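Local coordinates for protein putative PTS system, cellobiose-specific IIA component (Streptococcus mutans, PDB 3L8R) that probably carries a phosphoryl group, received from HPr, on an active-site histidine in a phosphotransferase system for sugar uptake, putatively of cellobiose, at the interface of chains A and B. Residues are numbered along the deposited sequence; one frame, centred on the assembly and turned at random. Chains: chain A/B, Putative PTS system, cellobiose-specific IIA component.

The interface of chains A and B. Residues chain A 77-78, 81, 87, 89, 97; chain B 91, 95.
B:Ile91 reaches from the first turn of helix 91-117 and packs against a largely apolar surface of chain A, formed by the end of helix 53-82 and the loop before helix 91-118, with A:Gln97 of that helix beside its tip. Its CB faces the CG2 methyl of A:Ile89, which also covers the backbone at CA. At CB the chain forks. The side chains of B:Ile91 and A:Tyr81 pass in opposite directions, with B:Ile91 CG2 3.6 Å from A:Tyr81 CB and also near the ring atoms CG and CD2, while A:Ile87 sends its own CG2 towards B:Ile91 CG2 from 4.4 Å. The other branch, with CG1 anti to the backbone N (chi1 175°), runs to A:Leu78, whose CD1 lies 3.5 Å from CG1. At the tip, CD1 meets A:Leu78 CD1 and A:Leu77 CB, and the side-chain carbonyl OE1 of A:Gln97 lies 3.9 Å from CD1. The second methyl of A:Leu78, CD2, sits over the centre of one face of the B:His95 imidazole, 3.9 Å from its centroid, a CH-pi contact. Water 1 lies in the ring plane at the edge and joins B:His95 ND1 (2.8 Å, 169° at H) to the amide NE2 of A:Gln97 (3.0 Å). This bridge probably helps fix the ring's rotation while the methyl packs against its face. Water 2 lies 2.7 Å from both the backbone N of B:Ile91, at the helix start, and the carbonyl O of A:Ile87. B:His95 is the predicted phosphohistidine of this IIA family, with NE2 the tele nitrogen that would carry the phosphoryl group. The site lies where one end of chain A's helical bundle, near its 83-90 loop, meets the start of helix 91-117 of chain B, in an assembly of three copies.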
ATOM      1  N   LEU A  77     -17.645   1.741   7.417  1.00 32.72           N
ATOM      2  CA  LEU A  77     -17.921   0.574   6.585  1.00 32.50           C
ATOM      3  C   LEU A  77     -17.567  -0.718   7.275  1.00 32.97           C
ATOM      4  O   LEU A  77     -18.406  -1.630   7.349  1.00 33.02           O
ATOM      5  CB  LEU A  77     -17.159   0.661   5.291  1.00 32.36           C
ATOM      6  CG  LEU A  77     -17.634   1.740   4.345  1.00 31.62           C
ATOM      7  CD1 LEU A  77     -16.773   1.612   3.120  1.00 31.78           C
ATOM      8  CD2 LEU A  77     -19.113   1.571   4.025  1.00 26.91           C
ATOM      9  N   LEU A  78     -16.327  -0.814   7.757  1.00 33.11           N
ATOM     10  CA  LEU A  78     -15.893  -1.988   8.509  1.00 33.70           C
ATOM     11  C   LEU A  78     -16.850  -2.274   9.672  1.00 34.85           C
ATOM     12  O   LEU A  78     -17.318  -3.391   9.835  1.00 34.69           O
ATOM     13  CB  LEU A  78     -14.485  -1.770   9.033  1.00 32.98           C
ATOM     14  CG  LEU A  78     -13.263  -2.283   8.275  1.00 31.74           C
ATOM     15  CD1 LEU A  78     -13.502  -2.570   6.850  1.00 30.87           C
ATOM     16  CD2 LEU A  78     -12.104  -1.313   8.451  1.00 31.57           C
ATOM     17  N   TYR A  81     -20.028  -3.550   8.498  1.00 37.44           N
ATOM     18  CA  TYR A  81     -19.859  -4.957   8.155  1.00 36.79           C
ATOM     19  C   TYR A  81     -19.828  -5.831   9.416  1.00 36.71           C
ATOM     20  O   TYR A  81     -20.416  -6.927   9.426  1.00 36.95           O
ATOM     21  CB  TYR A  81     -18.598  -5.209   7.308  1.00 36.72           C
ATOM     22  CG  TYR A  81     -18.227  -6.698   7.190  1.00 36.41           C
ATOM     23  CD1 TYR A  81     -17.354  -7.301   8.105  1.00 36.50           C
ATOM     24  CD2 TYR A  81     -18.779  -7.498   6.198  1.00 35.21           C
ATOM     25  CE1 TYR A  81     -17.035  -8.658   8.024  1.00 35.72           C
ATOM     26  CE2 TYR A  81     -18.457  -8.848   6.100  1.00 36.06           C
ATOM     27  CZ  TYR A  81     -17.582  -9.428   7.016  1.00 37.09           C
ATOM     28  OH  TYR A  81     -17.267 -10.786   6.929  1.00 36.90           O
ATOM     29  N   ILE A  87     -22.369  -6.174   2.430  1.00 31.83           N
ATOM     30  CA  ILE A  87     -21.670  -5.151   1.648  1.00 28.90           C
ATOM     31  C   ILE A  87     -20.975  -5.801   0.470  1.00 28.05           C
ATOM     32  O   ILE A  87     -19.963  -6.479   0.653  1.00 26.77           O
ATOM     33  CB  ILE A  87     -20.609  -4.409   2.501  1.00 28.72           C
ATOM     34  CG1 ILE A  87     -21.263  -3.509   3.549  1.00 25.94           C
ATOM     35  CG2 ILE A  87     -19.581  -3.643   1.629  1.00 27.12           C
ATOM     36  CD1 ILE A  87     -20.253  -2.680   4.307  1.00 20.96           C
ATOM     37  N   ILE A  89     -18.591  -5.674  -2.245  1.00 26.37           N
ATOM     38  CA  ILE A  89     -17.525  -4.794  -2.641  1.00 25.76           C
ATOM     39  C   ILE A  89     -17.388  -4.782  -4.155  1.00 24.85           C
ATOM     40  O   ILE A  89     -17.590  -5.792  -4.850  1.00 24.85           O
ATOM     41  CB  ILE A  89     -16.197  -5.052  -1.876  1.00 26.07           C
ATOM     42  CG1 ILE A  89     -15.378  -6.109  -2.572  1.00 25.89           C
ATOM     43  CG2 ILE A  89     -16.472  -5.340  -0.367  1.00 23.84           C
ATOM     44  CD1 ILE A  89     -14.157  -5.553  -3.128  1.00 26.41           C
ATOM     45  N   GLN A  97     -10.117   1.850  -0.933  1.00 14.53           N
ATOM     46  CA  GLN A  97      -9.345   1.302   0.152  1.00 14.75           C
ATOM     47  C   GLN A  97      -7.862   1.275  -0.158  1.00 14.50           C
ATOM     48  O   GLN A  97      -7.044   1.523   0.743  1.00 16.08           O
ATOM     49  CB  GLN A  97      -9.841  -0.078   0.528  1.00 14.88           C
ATOM     50  CG  GLN A  97     -11.274  -0.101   1.103  1.00 15.81           C
ATOM     51  CD  GLN A  97     -11.727  -1.518   1.417  1.00 19.83           C
ATOM     52  OE1 GLN A  97     -12.556  -2.096   0.690  1.00 23.32           O
ATOM     53  NE2 GLN A  97     -11.143  -2.112   2.460  1.00 15.86           N
TER
ATOM     54  N   ILE B  91     -15.405  -7.080   2.563  1.00 21.81           N
ATOM     55  CA  ILE B  91     -14.612  -5.906   2.858  1.00 20.38           C
ATOM     56  C   ILE B  91     -13.479  -6.146   3.848  1.00 20.28           C
ATOM     57  O   ILE B  91     -12.438  -5.434   3.768  1.00 20.24           O
ATOM     58  CB  ILE B  91     -15.504  -4.694   3.285  1.00 20.56           C
ATOM     59  CG1 ILE B  91     -14.630  -3.511   3.708  1.00 21.33           C
ATOM     60  CG2 ILE B  91     -16.465  -5.075   4.421  1.00 19.74           C
ATOM     61  CD1 ILE B  91     -15.226  -2.154   3.480  1.00 21.02           C
ATOM     62  N   HIS B  95      -9.540  -5.349   3.440  1.00 10.52           N
ATOM     63  CA  HIS B  95      -8.839  -4.559   4.465  1.00 11.05           C
ATOM     64  C   HIS B  95      -7.651  -5.259   5.029  1.00 10.83           C
ATOM     65  O   HIS B  95      -6.627  -4.637   5.292  1.00 11.49           O
ATOM     66  CB  HIS B  95      -9.764  -4.220   5.597  1.00 12.32           C
ATOM     67  CG  HIS B  95      -9.123  -3.383   6.664  1.00 14.06           C
ATOM     68  ND1 HIS B  95      -8.548  -2.155   6.397  1.00 12.35           N
ATOM     69  CD2 HIS B  95      -9.012  -3.575   8.003  1.00 11.35           C
ATOM     70  CE1 HIS B  95      -8.108  -1.626   7.527  1.00 11.37           C
ATOM     71  NE2 HIS B  95      -8.381  -2.463   8.516  1.00 11.79           N
TER
HETATM   72  O   HOH W   1      -8.619  -1.158   3.762  1.00 15.88           O
HETATM   73  O   HOH W   2     -18.103  -6.748   2.532  1.00 21.11           O